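Local coordinates for protein endopolygalacturonase (Chondrostereum purpureum, PDB 1KCD) that probably hydrolyses alpha-1,4 linkages within polygalacturonate chains as a glycoside hydrolase of family 28, binding galacturonate in a cleft on its beta-helix, at residues A[176-181]-A[197-202]; A[224-229]-A[260-265]; A[153-158]-A[167-172]. One frame throughout, in Å; residues are numbered along the deposited sequence.

How the contacts relate
All three contacts are buried in the beta-helix and reach the same parallel sheet, in which strands 155-158, 176-179, 197-202 and 226-230 follow one another as neighbours. Contact 1 pairs two adjacent strands by main-chain hydrogen bonds. Contact 2, about 10 Å from it between centres, instead joins the next strand to a loop, mostly through charged and aromatic groups gripping sugar carboxylates. Contact 3 spans two faces of the coil with apolar side chains and lies closest to the centre of the chain. Contact 1 touches both others, whereas contacts 2 and 3 remain about 6 Å apart at their nearest atoms; each also reaches the bound galactofuranuronate.

Contact 1 of 3, residues A[176-181]-A[197-202]; sequences IAINDG and ISIGSI. With GTK (beta-D-galactofuranuronic acid), chain B.
I176 and S198 begin a parallel strand pairing within one sheet of the right-handed parallel beta-helix characteristic of family 28. S198 N donates to I176 O at 2.9 Å, I178 N to S198 O at 2.9 Å, and G200 N to I178 O at 2.8 Å. Toward the interior, the I176 and I197 side chains cross at an angle, their CG2 methyls 3.7 Å apart, and I178 packs more loosely on I199. I176 and I197 also touch F186, and I178 touches I184 and V208.

A177 and S198 lie on the other face, the one turned to the sugar, where S198 OG is bonded to D174. A177 CB rests 3.5 Å from G200 O. The backbone angles of G200 would jam a side chain against the preceding carbonyl oxygen, and a cis peptide follows it. S201 then presents its N to O6A of the galactofuranuronate and its OG to O6B at 2.7 Å, so one residue grips both carboxylate oxygens. OG sits between the backbone N and the carbonyl carbon (chi1 71°), which keeps it on the side of the residue's own N-H, where both can reach the one carboxylate; Q230 NE2 is also hydrogen-bonded to OG. Where the strands part, a water donates to both N179 O and S201 O, 2.8 Å from each.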
loop_
_atom_site.group_PDB
_atom_site.type_symbol
_atom_site.label_atom_id
_atom_site.label_comp_id
_atom_site.label_asym_id
_atom_site.label_seq_id
_atom_site.Cartn_x
_atom_site.Cartn_y
_atom_site.Cartn_z
ATOM N N ILE A 176 -1.868 1.727 1.433
ATOM C CA ILE A 176 -0.823 0.707 1.445
ATOM C C ILE A 176 -1.459 -0.539 2.031
ATOM O O ILE A 176 -2.304 -0.436 2.950
ATOM C CB ILE A 176 0.400 1.111 2.267
ATOM C CG1 ILE A 176 1.465 0.015 2.267
ATOM C CG2 ILE A 176 0.021 1.561 3.692
ATOM C CD1 ILE A 176 2.827 0.447 2.796
ATOM N N ALA A 177 -1.061 -1.709 1.506
ATOM C CA ALA A 177 -1.366 -2.987 2.099
ATOM C C ALA A 177 -0.036 -3.712 2.296
ATOM O O ALA A 177 0.631 -4.004 1.262
ATOM C CB ALA A 177 -2.304 -3.798 1.214
ATOM N N ILE A 178 0.325 -3.958 3.528
ATOM C CA ILE A 178 1.585 -4.666 3.847
ATOM C C ILE A 178 1.205 -6.114 4.036
ATOM O O ILE A 178 0.534 -6.455 5.043
ATOM C CB ILE A 178 2.268 -4.094 5.095
ATOM C CG1 ILE A 178 2.617 -2.613 4.916
ATOM C CG2 ILE A 178 3.492 -4.925 5.406
ATOM C CD1 ILE A 178 3.035 -1.920 6.203
ATOM N N ASN A 179 1.586 -6.961 3.074
ATOM C CA ASN A 179 1.100 -8.343 3.069
ATOM C C ASN A 179 2.102 -9.367 3.601
ATOM O O ASN A 179 1.698 -10.472 3.949
ATOM C CB ASN A 179 0.709 -8.707 1.632
ATOM C CG ASN A 179 -0.441 -7.829 1.145
ATOM O OD1 ASN A 179 -0.375 -7.256 0.024
ATOM N ND2 ASN A 179 -1.446 -7.754 1.974
ATOM N N ASP A 180 3.395 -9.032 3.619
ATOM C CA ASP A 180 4.434 -9.956 4.065
ATOM C C ASP A 180 5.702 -9.146 4.251
ATOM O O ASP A 180 5.957 -8.208 3.462
ATOM C CB ASP A 180 4.666 -11.040 3.012
ATOM C CG ASP A 180 5.490 -12.218 3.461
ATOM O OD1 ASP A 180 5.405 -12.620 4.645
ATOM O OD2 ASP A 180 6.217 -12.821 2.630
ATOM N N GLY A 181 6.526 -9.488 5.232
ATOM C CA GLY A 181 7.844 -8.884 5.365
ATOM C C GLY A 181 8.128 -8.320 6.715
ATOM O O GLY A 181 7.238 -8.092 7.554
ATOM N N ILE A 197 -4.843 2.652 5.818
ATOM C CA ILE A 197 -3.484 2.099 5.912
ATOM C C ILE A 197 -3.595 0.718 6.507
ATOM O O ILE A 197 -4.019 0.562 7.649
ATOM C CB ILE A 197 -2.607 2.989 6.786
ATOM C CG1 ILE A 197 -2.410 4.414 6.173
ATOM C CG2 ILE A 197 -1.237 2.362 7.051
ATOM C CD1 ILE A 197 -1.712 5.382 7.136
ATOM N N SER A 198 -3.230 -0.297 5.709
ATOM C CA SER A 198 -3.540 -1.679 6.091
ATOM C C SER A 198 -2.260 -2.538 6.198
ATOM O O SER A 198 -1.321 -2.436 5.404
ATOM C CB SER A 198 -4.462 -2.314 5.043
ATOM O OG SER A 198 -5.748 -1.731 5.137
ATOM N N ILE A 199 -2.368 -3.465 7.157
ATOM C CA ILE A 199 -1.536 -4.666 7.159
ATOM C C ILE A 199 -2.468 -5.791 6.779
ATOM O O ILE A 199 -3.510 -5.966 7.438
ATOM C CB ILE A 199 -0.873 -4.895 8.521
ATOM C CG1 ILE A 199 0.164 -3.799 8.806
ATOM C CG2 ILE A 199 -0.282 -6.300 8.602
ATOM C CD1 ILE A 199 0.609 -3.828 10.266
ATOM N N GLY A 200 -2.130 -6.504 5.724
ATOM C CA GLY A 200 -2.932 -7.629 5.237
ATOM C C GLY A 200 -3.749 -7.271 4.015
ATOM O O GLY A 200 -3.589 -6.168 3.480
ATOM N N SER A 201 -4.640 -8.170 3.596
ATOM C CA SER A 201 -5.012 -9.319 4.418
ATOM C C SER A 201 -3.883 -10.335 4.501
ATOM O O SER A 201 -3.187 -10.660 3.534
ATOM C CB SER A 201 -6.277 -9.991 3.841
ATOM O OG SER A 201 -5.997 -10.661 2.622
ATOM N N ILE A 202 -3.696 -10.836 5.698
ATOM C CA ILE A 202 -2.680 -11.837 5.986
ATOM C C ILE A 202 -3.175 -13.205 5.563
ATOM O O ILE A 202 -4.260 -13.625 6.015
ATOM C CB ILE A 202 -2.289 -11.811 7.490
ATOM C CG1 ILE A 202 -1.778 -10.419 7.895
ATOM C CG2 ILE A 202 -1.305 -12.933 7.830
ATOM C CD1 ILE A 202 -0.419 -10.096 7.247
HETATM C C1 GTK B . -5.449 -5.943 -3.162
HETATM O O1 GTK B . -4.630 -6.938 -3.765
HETATM C C2 GTK B . -6.792 -5.784 -3.819
HETATM O O2 GTK B . -7.338 -4.503 -3.426
HETATM C C3 GTK B . -7.637 -6.843 -3.076
HETATM O O3 GTK B . -7.693 -7.997 -3.903
HETATM C C4 GTK B . -6.814 -7.194 -1.830
HETATM O O4 GTK B . -5.647 -6.385 -1.833
HETATM C C5 GTK B . -7.573 -7.167 -0.507
HETATM O O5 GTK B . -7.684 -5.798 -0.151
HETATM C C6 GTK B . -7.008 -7.899 0.673
HETATM O O6B GTK B . -6.932 -9.222 0.522
HETATM O O6A GTK B . -6.611 -7.363 1.692
HETATM O O HOH W 1 -0.645 -11.800 3.277
#

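Contact 2 of 3, residues A[224-229]-A[260-265]; sequences GVRIKA and QSYPDD. With GTR (beta-D-galactopyranuronic acid), chain C; GTK (beta-D-galactofuranuronic acid), chain B.
The R226 guanidinium points NH1 at the edge of the Y262 ring, 4.1 Å from CE1. One face of the guanidinium carries K228 CE, centred 3.5 Å above the plane; its edge takes O6A of the galactopyranuronate and a water. That water also lies at the ring edge of Y262, and it links R226 NH1 to D265 OD1. P263 CB covers one ring face of Y262, offset toward the rim, the peptide between the two residues being cis. The extended K228 chain runs alongside the tyrosine side chain, pointing the same way, with CD 3.5 Å from CE1. Y262 CG is anti to the backbone N (chi1 -165°), which carries the ring along K228 to the carboxylate.

All three side chains converge on that group. R226 NH2 meets O6A of the galactopyranuronate almost straight on, at 2.8 Å and 168°, while O6B receives Y262 OH at 2.6 Å, K228 NZ at 2.9 Å and a longer bond from R226 NH1. K228 NZ reaches further, to O6A of the galactofuranuronate at 2.7 Å. D174 forms salt bridges to both basic groups and probably helps to position them.

The loop is tied to strand 226-229 by a weak bond from Y262 N to A229 O, and A229 CB packs on Q260 CG. Swapping Y262 for a phenylalanine would probably cost O6B its short hydroxyl bond, weakening the hold on that oxygen to what K228 and R226 give it among these three residues. Two positive groups and a hydroxyl around a single carboxylate suit a site that recognises uronic acids, and the surrounding positive charge probably stabilises the ionised form of the sugar.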
loop_
_atom_site.group_PDB
_atom_site.type_symbol
_atom_site.label_atom_id
_atom_site.label_comp_id
_atom_site.label_asym_id
_atom_site.label_seq_id
_atom_site.Cartn_x
_atom_site.Cartn_y
_atom_site.Cartn_z
ATOM N N GLY A 224 -9.515 3.851 8.875
ATOM C CA GLY A 224 -8.346 4.669 9.176
ATOM C C GLY A 224 -7.115 3.768 9.087
ATOM O O GLY A 224 -6.314 3.891 8.160
ATOM N N VAL A 225 -6.977 2.876 10.052
ATOM C CA VAL A 225 -5.942 1.825 10.031
ATOM C C VAL A 225 -6.594 0.472 10.257
ATOM O O VAL A 225 -7.541 0.359 11.041
ATOM C CB VAL A 225 -4.790 2.071 11.028
ATOM C CG1 VAL A 225 -4.124 3.416 10.749
ATOM C CG2 VAL A 225 -5.286 1.990 12.489
ATOM N N ARG A 226 -6.057 -0.525 9.536
ATOM C CA ARG A 226 -6.501 -1.890 9.733
ATOM C C ARG A 226 -5.341 -2.878 9.806
ATOM O O ARG A 226 -4.339 -2.739 9.115
ATOM C CB ARG A 226 -7.344 -2.341 8.526
ATOM C CG ARG A 226 -8.793 -1.899 8.443
ATOM C CD ARG A 226 -9.475 -2.852 7.411
ATOM N NE ARG A 226 -8.995 -2.369 6.085
ATOM C CZ ARG A 226 -9.507 -2.803 4.948
ATOM N NH1 ARG A 226 -10.457 -3.762 4.923
ATOM N NH2 ARG A 226 -9.071 -2.350 3.767
ATOM N N ILE A 227 -5.578 -3.916 10.637
ATOM C CA ILE A 227 -4.789 -5.128 10.523
ATOM C C ILE A 227 -5.781 -6.230 10.258
ATOM O O ILE A 227 -6.632 -6.490 11.117
ATOM C CB ILE A 227 -3.946 -5.436 11.773
ATOM C CG1 ILE A 227 -3.133 -4.178 12.143
ATOM C CG2 ILE A 227 -3.079 -6.690 11.558
ATOM C CD1 ILE A 227 -2.289 -4.427 13.417
ATOM N N LYS A 228 -5.730 -6.803 9.073
ATOM C CA LYS A 228 -6.712 -7.796 8.639
ATOM C C LYS A 228 -6.026 -9.099 8.347
ATOM O O LYS A 228 -5.043 -9.132 7.619
ATOM C CB LYS A 228 -7.437 -7.307 7.356
ATOM C CG LYS A 228 -6.668 -6.422 6.363
ATOM C CD LYS A 228 -7.493 -6.149 5.089
ATOM C CE LYS A 228 -6.779 -5.083 4.214
ATOM N NZ LYS A 228 -7.346 -5.025 2.885
ATOM N N ALA A 229 -6.555 -10.171 8.916
ATOM C CA ALA A 229 -6.064 -11.492 8.611
ATOM C C ALA A 229 -7.215 -12.345 8.138
ATOM O O ALA A 229 -8.315 -12.316 8.699
ATOM C CB ALA A 229 -5.409 -12.178 9.819
ATOM N N GLN A 260 -9.334 -10.692 12.722
ATOM C CA GLN A 260 -8.942 -11.985 12.178
ATOM C C GLN A 260 -10.125 -12.679 11.529
ATOM O O GLN A 260 -10.120 -13.914 11.341
ATOM C CB GLN A 260 -8.306 -12.815 13.277
ATOM C CG GLN A 260 -6.907 -12.270 13.598
ATOM C CD GLN A 260 -6.335 -12.764 14.911
ATOM O OE1 GLN A 260 -7.072 -13.066 15.859
ATOM N NE2 GLN A 260 -5.004 -12.809 15.030
ATOM N N SER A 261 -11.110 -11.899 11.087
ATOM C CA SER A 261 -12.301 -12.437 10.401
ATOM C C SER A 261 -12.336 -12.195 8.904
ATOM O O SER A 261 -13.354 -12.485 8.280
ATOM C CB SER A 261 -13.554 -11.753 11.008
ATOM O OG SER A 261 -13.637 -12.087 12.387
ATOM N N TYR A 262 -11.281 -11.636 8.337
ATOM C CA TYR A 262 -11.350 -11.203 6.953
ATOM C C TYR A 262 -11.766 -12.346 6.071
ATOM O O TYR A 262 -11.268 -13.491 6.203
ATOM C CB TYR A 262 -9.962 -10.653 6.559
ATOM C CG TYR A 262 -10.051 -9.858 5.257
ATOM C CD1 TYR A 262 -10.415 -8.489 5.276
ATOM C CD2 TYR A 262 -9.752 -10.451 4.054
ATOM C CE1 TYR A 262 -10.488 -7.745 4.103
ATOM C CE2 TYR A 262 -9.829 -9.722 2.847
ATOM C CZ TYR A 262 -10.207 -8.384 2.898
ATOM O OH TYR A 262 -10.269 -7.685 1.695
ATOM N N PRO A 263 -12.622 -12.154 5.077
ATOM C CA PRO A 263 -13.083 -10.854 4.568
ATOM C C PRO A 263 -14.207 -10.199 5.331
ATOM O O PRO A 263 -14.616 -9.068 5.020
ATOM C CB PRO A 263 -13.558 -11.268 3.154
ATOM C CG PRO A 263 -14.066 -12.653 3.331
ATOM C CD PRO A 263 -13.067 -13.322 4.256
ATOM N N ASP A 264 -14.753 -10.779 6.378
ATOM C CA ASP A 264 -15.737 -10.085 7.211
ATOM C C ASP A 264 -15.016 -9.184 8.181
ATOM O O ASP A 264 -13.839 -9.419 8.495
ATOM C CB ASP A 264 -16.526 -11.106 8.011
ATOM C CG ASP A 264 -17.235 -12.070 7.096
ATOM O OD1 ASP A 264 -17.976 -11.537 6.250
ATOM O OD2 ASP A 264 -17.043 -13.281 7.152
ATOM N N ASP A 265 -15.698 -8.157 8.655
ATOM C CA ASP A 265 -15.024 -7.281 9.621
ATOM C C ASP A 265 -14.966 -7.973 10.979
ATOM O O ASP A 265 -13.937 -7.943 11.671
ATOM C CB ASP A 265 -15.797 -5.963 9.588
ATOM C CG ASP A 265 -15.641 -5.090 8.364
ATOM O OD1 ASP A 265 -14.595 -5.040 7.678
ATOM O OD2 ASP A 265 -16.590 -4.330 8.027
HETATM C C1 GTR C . -13.547 -4.086 -0.998
HETATM C C2 GTR C . -12.875 -4.736 -2.234
HETATM C C3 GTR C . -12.179 -5.905 -1.789
HETATM C C4 GTR C . -11.019 -5.582 -0.745
HETATM C C5 GTR C . -11.742 -4.786 0.365
HETATM C C6 GTR C . -10.725 -4.275 1.375
HETATM O O1 GTR C . -14.163 -2.876 -1.389
HETATM O O2 GTR C . -13.941 -5.113 -3.160
HETATM O O3 GTR C . -11.489 -6.554 -2.925
HETATM O O4 GTR C . -9.982 -4.768 -1.376
HETATM O O5 GTR C . -12.448 -3.657 -0.178
HETATM O O6A GTR C . -10.447 -3.061 1.487
HETATM O O6B GTR C . -10.178 -5.130 2.090
HETATM C C1 GTK B . -5.449 -5.943 -3.162
HETATM O O1 GTK B . -4.630 -6.938 -3.765
HETATM C C2 GTK B . -6.792 -5.784 -3.819
HETATM O O2 GTK B . -7.338 -4.503 -3.426
HETATM C C3 GTK B . -7.637 -6.843 -3.076
HETATM O O3 GTK B . -7.693 -7.997 -3.903
HETATM C C4 GTK B . -6.814 -7.194 -1.830
HETATM O O4 GTK B . -5.647 -6.385 -1.833
HETATM C C5 GTK B . -7.573 -7.167 -0.507
HETATM O O5 GTK B . -7.684 -5.798 -0.151
HETATM C C6 GTK B . -7.008 -7.899 0.673
HETATM O O6B GTK B . -6.932 -9.222 0.522
HETATM O O6A GTK B . -6.611 -7.363 1.692
HETATM O O HOH W 2 -11.682 -5.456 6.905
#

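Contact 3 of 3, residues A[153-158]-A[167-172]; sequences DGFDVS and CIVKNQ. With GTK (beta-D-galactofuranuronic acid), chain B.
G154 and V169 bring the two backbones nearest, with CA atoms 5.9 Å apart; the CA atoms of D153 and N171 are 6.9 Å apart. The segments are not paired as strands: they lie on different faces of the beta-helix turn, and their side chains bridge the interior between. G154 faces V169 so squarely that a beta carbon on it would clash with V169 CG2.

V169 turns its two methyls toward segment 153-158. CG1, anti to the backbone N at chi1 178°, lies 3.9 Å from G154 CA, while CG2 meets F155 CE2 at 3.6 Å, approaching the ring obliquely. C167 adds a sulfur-aromatic contact: SG is 4.9 Å from the F155 ring centroid, 58° off the ring normal, and only 3.8 Å from CZ. N171 points its amide at the bend around G154; its ND2 stands 3.4 Å from G154 N, but both are donors, and ND2 donates instead to the carbonyl oxygens of T152 and D174. D153 turns away from this apolar interior toward the cleft, where OD1 is 2.7 Å from O2 of the galactofuranuronate, close to D173.

Around the contact, strand 130-139 continues the filling, with L133 against F155 and I136 against C167. C175 touches V169 as the chain moves on to strand 176-179, whose A177 is bonded through its backbone to F155.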
loop_
_atom_site.group_PDB
_atom_site.type_symbol
_atom_site.label_atom_id
_atom_site.label_comp_id
_atom_site.label_asym_id
_atom_site.label_seq_id
_atom_site.Cartn_x
_atom_site.Cartn_y
_atom_site.Cartn_z
ATOM N N ASP A 153 -5.130 -0.083 -5.131
ATOM C CA ASP A 153 -4.184 0.054 -4.043
ATOM C C ASP A 153 -3.002 0.924 -4.431
ATOM O O ASP A 153 -2.452 0.813 -5.524
ATOM C CB ASP A 153 -3.578 -1.313 -3.649
ATOM C CG ASP A 153 -4.558 -2.388 -3.190
ATOM O OD1 ASP A 153 -5.691 -2.368 -3.697
ATOM O OD2 ASP A 153 -4.175 -3.259 -2.386
ATOM N N GLY A 154 -2.550 1.772 -3.490
ATOM C CA GLY A 154 -1.375 2.607 -3.801
ATOM C C GLY A 154 -0.125 1.751 -3.835
ATOM O O GLY A 154 0.577 1.680 -4.869
ATOM N N PHE A 155 0.188 1.094 -2.728
ATOM C CA PHE A 155 1.370 0.272 -2.593
ATOM C C PHE A 155 0.969 -1.067 -1.979
ATOM O O PHE A 155 0.401 -1.061 -0.885
ATOM C CB PHE A 155 2.396 0.919 -1.650
ATOM C CG PHE A 155 2.780 2.328 -2.047
ATOM C CD1 PHE A 155 3.888 2.478 -2.930
ATOM C CD2 PHE A 155 2.087 3.428 -1.600
ATOM C CE1 PHE A 155 4.264 3.779 -3.294
ATOM C CE2 PHE A 155 2.461 4.688 -2.001
ATOM C CZ PHE A 155 3.531 4.887 -2.871
ATOM N N ASP A 156 1.307 -2.149 -2.658
ATOM C CA ASP A 156 1.145 -3.502 -2.077
ATOM C C ASP A 156 2.532 -4.020 -1.792
ATOM O O ASP A 156 3.327 -4.144 -2.738
ATOM C CB ASP A 156 0.401 -4.419 -3.037
ATOM C CG ASP A 156 -1.052 -3.967 -3.203
ATOM O OD1 ASP A 156 -1.680 -3.599 -2.166
ATOM O OD2 ASP A 156 -1.535 -4.044 -4.352
ATOM N N VAL A 157 2.857 -4.314 -0.549
ATOM C CA VAL A 157 4.235 -4.628 -0.163
ATOM C C VAL A 157 4.343 -6.049 0.356
ATOM O O VAL A 157 3.685 -6.414 1.335
ATOM C CB VAL A 157 4.702 -3.656 0.945
ATOM C CG1 VAL A 157 6.139 -4.001 1.321
ATOM C CG2 VAL A 157 4.560 -2.218 0.500
ATOM N N SER A 158 5.203 -6.824 -0.286
ATOM C CA SER A 158 5.630 -8.144 0.170
ATOM C C SER A 158 7.146 -8.139 0.061
ATOM O O SER A 158 7.730 -8.491 -0.960
ATOM C CB SER A 158 5.045 -9.264 -0.669
ATOM O OG SER A 158 3.640 -9.350 -0.380
ATOM N N CYS A 167 4.841 10.174 0.304
ATOM C CA CYS A 167 4.040 9.851 -0.862
ATOM C C CYS A 167 2.618 10.354 -0.695
ATOM O O CYS A 167 2.179 10.707 0.411
ATOM C CB CYS A 167 4.031 8.317 -1.052
ATOM S SG CYS A 167 5.684 7.661 -1.503
ATOM N N ILE A 168 1.906 10.355 -1.811
ATOM C CA ILE A 168 0.523 10.805 -1.852
ATOM C C ILE A 168 -0.267 9.744 -2.603
ATOM O O ILE A 168 0.147 9.392 -3.713
ATOM C CB ILE A 168 0.427 12.151 -2.553
ATOM C CG1 ILE A 168 1.109 13.260 -1.746
ATOM C CG2 ILE A 168 -1.006 12.546 -2.838
ATOM C CD1 ILE A 168 1.206 14.562 -2.519
ATOM N N VAL A 169 -1.377 9.283 -2.015
ATOM C CA VAL A 169 -2.231 8.313 -2.705
ATOM C C VAL A 169 -3.674 8.791 -2.686
ATOM O O VAL A 169 -4.206 8.986 -1.595
ATOM C CB VAL A 169 -2.145 6.942 -2.038
ATOM C CG1 VAL A 169 -3.078 5.940 -2.747
ATOM C CG2 VAL A 169 -0.704 6.440 -2.002
ATOM N N LYS A 170 -4.253 8.915 -3.864
ATOM C CA LYS A 170 -5.675 9.258 -4.066
ATOM C C LYS A 170 -6.284 8.100 -4.794
ATOM O O LYS A 170 -5.943 7.860 -5.949
ATOM C CB LYS A 170 -5.767 10.549 -4.877
ATOM C CG LYS A 170 -5.018 11.712 -4.235
ATOM C CD LYS A 170 -5.175 12.992 -5.069
ATOM C CE LYS A 170 -4.577 14.188 -4.310
ATOM N NZ LYS A 170 -4.647 15.411 -5.148
ATOM N N ASN A 171 -7.109 7.293 -4.125
ATOM C CA ASN A 171 -7.501 6.053 -4.763
ATOM C C ASN A 171 -8.809 5.533 -4.177
ATOM O O ASN A 171 -9.586 6.316 -3.575
ATOM C CB ASN A 171 -6.362 5.012 -4.644
ATOM C CG ASN A 171 -6.212 4.567 -3.202
ATOM O OD1 ASN A 171 -6.720 5.180 -2.276
ATOM N ND2 ASN A 171 -5.519 3.413 -3.029
ATOM N N GLN A 172 -9.067 4.225 -4.400
ATOM C CA GLN A 172 -10.329 3.619 -4.007
ATOM C C GLN A 172 -10.120 2.343 -3.212
ATOM O O GLN A 172 -11.086 1.610 -3.024
ATOM C CB GLN A 172 -11.237 3.346 -5.222
ATOM C CG GLN A 172 -11.634 4.614 -5.975
ATOM C CD GLN A 172 -10.544 5.117 -6.915
ATOM O OE1 GLN A 172 -9.845 4.344 -7.600
ATOM N NE2 GLN A 172 -10.343 6.418 -6.988
HETATM C C1 GTK B . -5.449 -5.943 -3.162
HETATM O O1 GTK B . -4.630 -6.938 -3.765
HETATM C C2 GTK B . -6.792 -5.784 -3.819
HETATM O O2 GTK B . -7.338 -4.503 -3.426
HETATM C C3 GTK B . -7.637 -6.843 -3.076
HETATM O O3 GTK B . -7.693 -7.997 -3.903
HETATM C C4 GTK B . -6.814 -7.194 -1.830
HETATM O O4 GTK B . -5.647 -6.385 -1.833
HETATM C C5 GTK B . -7.573 -7.167 -0.507
HETATM O O5 GTK B . -7.684 -5.798 -0.151
HETATM C C6 GTK B . -7.008 -7.899 0.673
HETATM O O6B GTK B . -6.932 -9.222 0.522
HETATM O O6A GTK B . -6.611 -7.363 1.692
#